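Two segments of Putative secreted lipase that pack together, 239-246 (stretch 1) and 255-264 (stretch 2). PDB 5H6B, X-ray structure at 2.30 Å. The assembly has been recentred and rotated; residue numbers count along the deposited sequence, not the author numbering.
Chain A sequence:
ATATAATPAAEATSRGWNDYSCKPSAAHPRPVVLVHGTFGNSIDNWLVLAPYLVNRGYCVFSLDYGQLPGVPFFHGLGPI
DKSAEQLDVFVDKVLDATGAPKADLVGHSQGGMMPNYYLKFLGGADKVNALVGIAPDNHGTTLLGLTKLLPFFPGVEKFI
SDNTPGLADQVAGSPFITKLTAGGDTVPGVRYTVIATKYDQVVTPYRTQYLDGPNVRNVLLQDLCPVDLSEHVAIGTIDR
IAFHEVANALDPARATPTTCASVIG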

ATOM      1  N   ASP A 239     -13.251   0.619   2.650  1.00 36.47           N
ATOM      2  CA  ASP A 239     -13.966  -0.200   1.697  1.00 35.52           C
ATOM      3  C   ASP A 239     -13.709  -1.708   1.950  1.00 33.42           C
ATOM      4  O   ASP A 239     -12.650  -2.217   1.626  1.00 31.79           O
ATOM      5  CB  ASP A 239     -13.553   0.240   0.289  1.00 38.05           C
ATOM      6  CG  ASP A 239     -14.440  -0.328  -0.771  1.00 38.71           C
ATOM      7  OD1 ASP A 239     -14.844  -1.492  -0.596  1.00 39.41           O
ATOM      8  OD2 ASP A 239     -14.740   0.380  -1.756  1.00 38.70           O
ATOM      9  N   ARG A 240     -14.683  -2.396   2.546  1.00 34.41           N
ATOM     10  CA  ARG A 240     -14.582  -3.838   2.819  1.00 38.34           C
ATOM     11  C   ARG A 240     -14.603  -4.711   1.555  1.00 38.49           C
ATOM     12  O   ARG A 240     -14.114  -5.834   1.586  1.00 36.67           O
ATOM     13  CB  ARG A 240     -15.714  -4.331   3.720  1.00 40.62           C
ATOM     14  CG  ARG A 240     -15.523  -4.074   5.191  1.00 43.96           C
ATOM     15  CD  ARG A 240     -15.890  -2.669   5.531  1.00 47.57           C
ATOM     16  NE  ARG A 240     -15.959  -2.437   6.975  1.00 52.90           N
ATOM     17  CZ  ARG A 240     -15.939  -1.227   7.554  1.00 48.15           C
ATOM     18  NH1 ARG A 240     -15.840  -0.092   6.828  1.00 42.53           N
ATOM     19  NH2 ARG A 240     -15.995  -1.160   8.879  1.00 45.84           N
ATOM     20  N   ILE A 241     -15.209  -4.221   0.473  1.00 37.71           N
ATOM     21  CA  ILE A 241     -15.146  -4.913  -0.809  1.00 38.60           C
ATOM     22  C   ILE A 241     -13.685  -4.982  -1.246  1.00 38.01           C
ATOM     23  O   ILE A 241     -13.157  -6.074  -1.491  1.00 36.67           O
ATOM     24  CB  ILE A 241     -16.052  -4.239  -1.864  1.00 39.76           C
ATOM     25  CG1 ILE A 241     -17.521  -4.481  -1.508  1.00 41.65           C
ATOM     26  CG2 ILE A 241     -15.762  -4.791  -3.249  1.00 41.24           C
ATOM     27  CD1 ILE A 241     -18.500  -3.539  -2.180  1.00 41.48           C
ATOM     28  N   ALA A 242     -13.021  -3.823  -1.283  1.00 34.94           N
ATOM     29  CA  ALA A 242     -11.588  -3.781  -1.541  1.00 34.66           C
ATOM     30  C   ALA A 242     -10.815  -4.669  -0.569  1.00 36.17           C
ATOM     31  O   ALA A 242      -9.958  -5.446  -0.994  1.00 38.22           O
ATOM     32  CB  ALA A 242     -11.057  -2.365  -1.504  1.00 35.03           C
ATOM     33  N   PHE A 243     -11.139  -4.606   0.719  1.00 35.06           N
ATOM     34  CA  PHE A 243     -10.387  -5.402   1.701  1.00 36.42           C
ATOM     35  C   PHE A 243     -10.605  -6.924   1.572  1.00 36.20           C
ATOM     36  O   PHE A 243      -9.682  -7.698   1.816  1.00 33.96           O
ATOM     37  CB  PHE A 243     -10.647  -4.901   3.139  1.00 36.70           C
ATOM     38  CG  PHE A 243     -10.275  -3.441   3.375  1.00 36.08           C
ATOM     39  CD1 PHE A 243      -9.339  -2.768   2.570  1.00 36.86           C
ATOM     40  CD2 PHE A 243     -10.847  -2.739   4.440  1.00 36.38           C
ATOM     41  CE1 PHE A 243      -9.002  -1.430   2.817  1.00 37.87           C
ATOM     42  CE2 PHE A 243     -10.510  -1.399   4.683  1.00 36.02           C
ATOM     43  CZ  PHE A 243      -9.583  -0.751   3.877  1.00 35.39           C
ATOM     44  N   HIS A 244     -11.803  -7.344   1.170  1.00 37.45           N
ATOM     45  CA  HIS A 244     -12.054  -8.751   0.848  1.00 39.51           C
ATOM     46  C   HIS A 244     -11.141  -9.224  -0.267  1.00 40.00           C
ATOM     47  O   HIS A 244     -10.576 -10.336  -0.192  1.00 38.57           O
ATOM     48  CB  HIS A 244     -13.503  -8.966   0.442  1.00 42.25           C
ATOM     49  CG  HIS A 244     -13.907 -10.402   0.395  1.00 48.41           C
ATOM     50  ND1 HIS A 244     -13.870 -11.151  -0.767  1.00 47.62           N
ATOM     51  CD2 HIS A 244     -14.362 -11.229   1.369  1.00 49.02           C
ATOM     52  CE1 HIS A 244     -14.282 -12.378  -0.498  1.00 49.63           C
ATOM     53  NE2 HIS A 244     -14.590 -12.451   0.787  1.00 49.66           N
ATOM     54  N   GLU A 245     -10.996  -8.373  -1.291  1.00 37.63           N
ATOM     55  CA  GLU A 245     -10.080  -8.655  -2.396  1.00 37.54           C
ATOM     56  C   GLU A 245      -8.627  -8.695  -1.921  1.00 37.16           C
ATOM     57  O   GLU A 245      -7.859  -9.520  -2.380  1.00 35.75           O
ATOM     58  CB  GLU A 245     -10.278  -7.665  -3.546  1.00 39.25           C
ATOM     59  CG  GLU A 245      -9.668  -8.101  -4.865  1.00 41.92           C
ATOM     60  CD  GLU A 245     -10.316  -9.360  -5.457  1.00 42.16           C
ATOM     61  OE1 GLU A 245     -11.329  -9.864  -4.936  1.00 43.22           O
ATOM     62  OE2 GLU A 245      -9.798  -9.854  -6.466  1.00 44.18           O
ATOM     63  N   VAL A 246      -8.269  -7.853  -0.953  1.00 37.25           N
ATOM     64  CA  VAL A 246      -6.957  -7.957  -0.310  1.00 36.40           C
ATOM     65  C   VAL A 246      -6.778  -9.317   0.384  1.00 35.90           C
ATOM     66  O   VAL A 246      -5.713  -9.932   0.288  1.00 36.85           O
ATOM     67  CB  VAL A 246      -6.705  -6.807   0.695  1.00 36.16           C
ATOM     68  CG1 VAL A 246      -5.382  -6.998   1.433  1.00 35.52           C
ATOM     69  CG2 VAL A 246      -6.702  -5.469  -0.020  1.00 37.49           C
TER
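Stretch 2 255-264: ATPTTCASVI

Stretch 1 is helical from Arg-240 to Val-246, as the i to i+4 bonds attest: His-244 N donates to Arg-240 O at 2.8 Å and Val-246 N to Ala-242 O at 2.9 Å. Asp-239 caps the start of this helix, its OD1 accepting from Ala-242 N at 3.0 Å with an angle of 167°. Stretch 2 approaches in an extended form, with phi/psi of -133/147° at Thr-256, -56/141° at Pro-257 and -91/122° at Thr-258. It then tightens into a short 3-10 segment, Cys-260 to Ser-262, where Ser-262 N bonds to Thr-259 O at 3.1 Å and Val-263 N to Cys-260 O at 3.0 Å. Thr-259 OG1 also accepts from Ala-261 N at 3.2 Å.

The register establishes the direction. The CA atoms of Glu-245 and Thr-258 lie 6.2 Å apart, those of Ile-241 and Ser-262 5.1 Å, and those of Arg-240 and Val-263 5.3 Å; one number falls as the other rises, so the chain runs antiparallel to the helix. Together the two stretches bury 470 Å².

Thr-258 is the polar anchor. Its CA-to-CB bond points toward the helix, and with chi1 at -56° (m) its OG1 accepts from His-244 ND1 at 2.8 Å, with a nearly straight N-H...acceptor angle of 168°, while donating to Glu-245 OE1 at 2.6 Å. One hydroxyl thus serves as acceptor and donor to consecutive helix residues. Its methyl meets the apolar side of the contact: Thr-258 CG2 is 3.7 Å from Ile-241 CG2.

The His-244 ring, at chi1 -167° (t), is bordered by stretch 2 on more than one side. Thr-258 OG1 lies at its edge, as does Thr-256 O, 3.3 Å from His-244 CE1, whereas Ser-262 OG sits over one face, 3.5 Å from His-244 CG. A water joins the ring to the start of the strand-like run, 2.5 Å from His-244 NE2 and 3.3 Å from Thr-256 OG1.

One turn earlier, Ile-241 supplies the apolar part. Its CG1 is 4.1 Å from Ser-262 CB, and its CD1 reaches 4.1 Å from Cys-260 CA and 4.3 Å from Val-263 CB, so the side chain packs against the 3-10 segment and the residue after it. At the helix start Arg-240 meets mainly backbone: its CB is 3.3 Å from Ser-262 O, and its CG 3.5 Å from Ile-264 O, although Ile-264 is poorly ordered.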

ATOM      1  N   ALA A 255      -9.404 -18.129  -1.542  1.00 49.19           N
ATOM      2  CA  ALA A 255     -10.114 -16.967  -2.103  1.00 49.88           C
ATOM      3  C   ALA A 255     -11.517 -17.346  -2.555  1.00 52.49           C
ATOM      4  O   ALA A 255     -11.738 -18.465  -3.006  1.00 56.05           O
ATOM      5  CB  ALA A 255      -9.345 -16.343  -3.281  1.00 45.99           C
ATOM      6  N   THR A 256     -12.454 -16.410  -2.411  1.00 53.98           N
ATOM      7  CA  THR A 256     -13.829 -16.547  -2.920  1.00 55.92           C
ATOM      8  C   THR A 256     -14.199 -15.252  -3.645  1.00 54.04           C
ATOM      9  O   THR A 256     -13.730 -14.175  -3.264  1.00 56.25           O
ATOM     10  CB  THR A 256     -14.840 -16.831  -1.787  1.00 59.51           C
ATOM     11  OG1 THR A 256     -14.860 -15.733  -0.858  1.00 62.63           O
ATOM     12  CG2 THR A 256     -14.462 -18.112  -1.039  1.00 59.87           C
ATOM     13  N   PRO A 257     -15.025 -15.335  -4.699  1.00 53.36           N
ATOM     14  CA  PRO A 257     -15.243 -14.106  -5.462  1.00 51.59           C
ATOM     15  C   PRO A 257     -15.758 -12.960  -4.591  1.00 50.20           C
ATOM     16  O   PRO A 257     -16.552 -13.179  -3.668  1.00 51.98           O
ATOM     17  CB  PRO A 257     -16.282 -14.509  -6.518  1.00 52.83           C
ATOM     18  CG  PRO A 257     -16.182 -15.993  -6.607  1.00 54.56           C
ATOM     19  CD  PRO A 257     -15.820 -16.458  -5.226  1.00 54.12           C
ATOM     20  N   THR A 258     -15.267 -11.760  -4.874  1.00 46.35           N
ATOM     21  CA  THR A 258     -15.683 -10.559  -4.173  1.00 43.00           C
ATOM     22  C   THR A 258     -16.865  -9.916  -4.919  1.00 40.80           C
ATOM     23  O   THR A 258     -16.763  -9.586  -6.100  1.00 41.96           O
ATOM     24  CB  THR A 258     -14.504  -9.585  -4.019  1.00 42.22           C
ATOM     25  OG1 THR A 258     -13.415 -10.247  -3.351  1.00 38.87           O
ATOM     26  CG2 THR A 258     -14.930  -8.392  -3.169  1.00 43.40           C
ATOM     27  N   THR A 259     -17.979  -9.751  -4.213  1.00 39.04           N
ATOM     28  CA  THR A 259     -19.182  -9.143  -4.762  1.00 40.21           C
ATOM     29  C   THR A 259     -19.614  -7.992  -3.838  1.00 41.32           C
ATOM     30  O   THR A 259     -18.970  -7.744  -2.818  1.00 38.22           O
ATOM     31  CB  THR A 259     -20.335 -10.179  -4.881  1.00 39.88           C
ATOM     32  OG1 THR A 259     -20.819 -10.517  -3.584  1.00 41.57           O
ATOM     33  CG2 THR A 259     -19.872 -11.456  -5.564  1.00 37.99           C
ATOM     34  N   CYS A 260     -20.711  -7.316  -4.188  1.00 41.16           N
ATOM     35  CA  CYS A 260     -21.319  -6.299  -3.322  1.00 44.49           C
ATOM     36  C   CYS A 260     -21.644  -6.802  -1.882  1.00 47.13           C
ATOM     37  O   CYS A 260     -21.618  -6.016  -0.919  1.00 42.53           O
ATOM     38  CB  CYS A 260     -22.572  -5.728  -3.994  1.00 45.55           C
ATOM     39  SG  CYS A 260     -22.277  -4.950  -5.627  1.00 52.35           S
ATOM     40  N   ALA A 261     -21.919  -8.106  -1.738  1.00 45.66           N
ATOM     41  CA  ALA A 261     -22.209  -8.726  -0.437  1.00 43.71           C
ATOM     42  C   ALA A 261     -21.079  -8.575   0.569  1.00 44.38           C
ATOM     43  O   ALA A 261     -21.323  -8.630   1.772  1.00 44.19           O
ATOM     44  CB  ALA A 261     -22.559 -10.194  -0.604  1.00 44.55           C
ATOM     45  N   SER A 262     -19.851  -8.354   0.100  1.00 43.96           N
ATOM     46  CA  SER A 262     -18.739  -8.084   1.018  1.00 44.87           C
ATOM     47  C   SER A 262     -18.786  -6.725   1.732  1.00 43.74           C
ATOM     48  O   SER A 262     -17.933  -6.471   2.563  1.00 44.96           O
ATOM     49  CB  SER A 262     -17.405  -8.210   0.285  1.00 44.32           C
ATOM     50  OG  SER A 262     -17.265  -9.492  -0.282  1.00 49.23           O
ATOM     51  N   VAL A 263     -19.753  -5.858   1.423  1.00 47.67           N
ATOM     52  CA  VAL A 263     -19.774  -4.483   1.968  1.00 51.07           C
ATOM     53  C   VAL A 263     -19.799  -4.417   3.499  1.00 56.56           C
ATOM     54  O   VAL A 263     -19.304  -3.449   4.069  1.00 61.79           O
ATOM     55  CB  VAL A 263     -20.931  -3.635   1.373  1.00 51.92           C
ATOM     56  CG1 VAL A 263     -22.264  -3.989   2.021  1.00 50.77           C
ATOM     57  CG2 VAL A 263     -20.652  -2.140   1.506  1.00 54.08           C
ATOM     58  N   ILE A 264     -20.353  -5.438   4.154  1.00 64.38           N
ATOM     59  CA  ILE A 264     -20.352  -5.529   5.628  1.00 74.53           C
ATOM     60  C   ILE A 264     -18.971  -5.844   6.236  1.00 75.11           C
ATOM     61  O   ILE A 264     -18.104  -6.456   5.604  1.00 80.41           O
ATOM     62  CB  ILE A 264     -21.457  -6.530   6.101  1.00 76.09           C
ATOM     63  CG1 ILE A 264     -22.835  -5.872   5.945  1.00 77.79           C
ATOM     64  CG2 ILE A 264     -21.255  -7.022   7.536  1.00 79.02           C
ATOM     65  CD1 ILE A 264     -22.981  -4.527   6.644  1.00 79.98           C
TER
HETATM   66  O   HOH W   1     -14.839 -14.560   2.186  1.00 55.49           O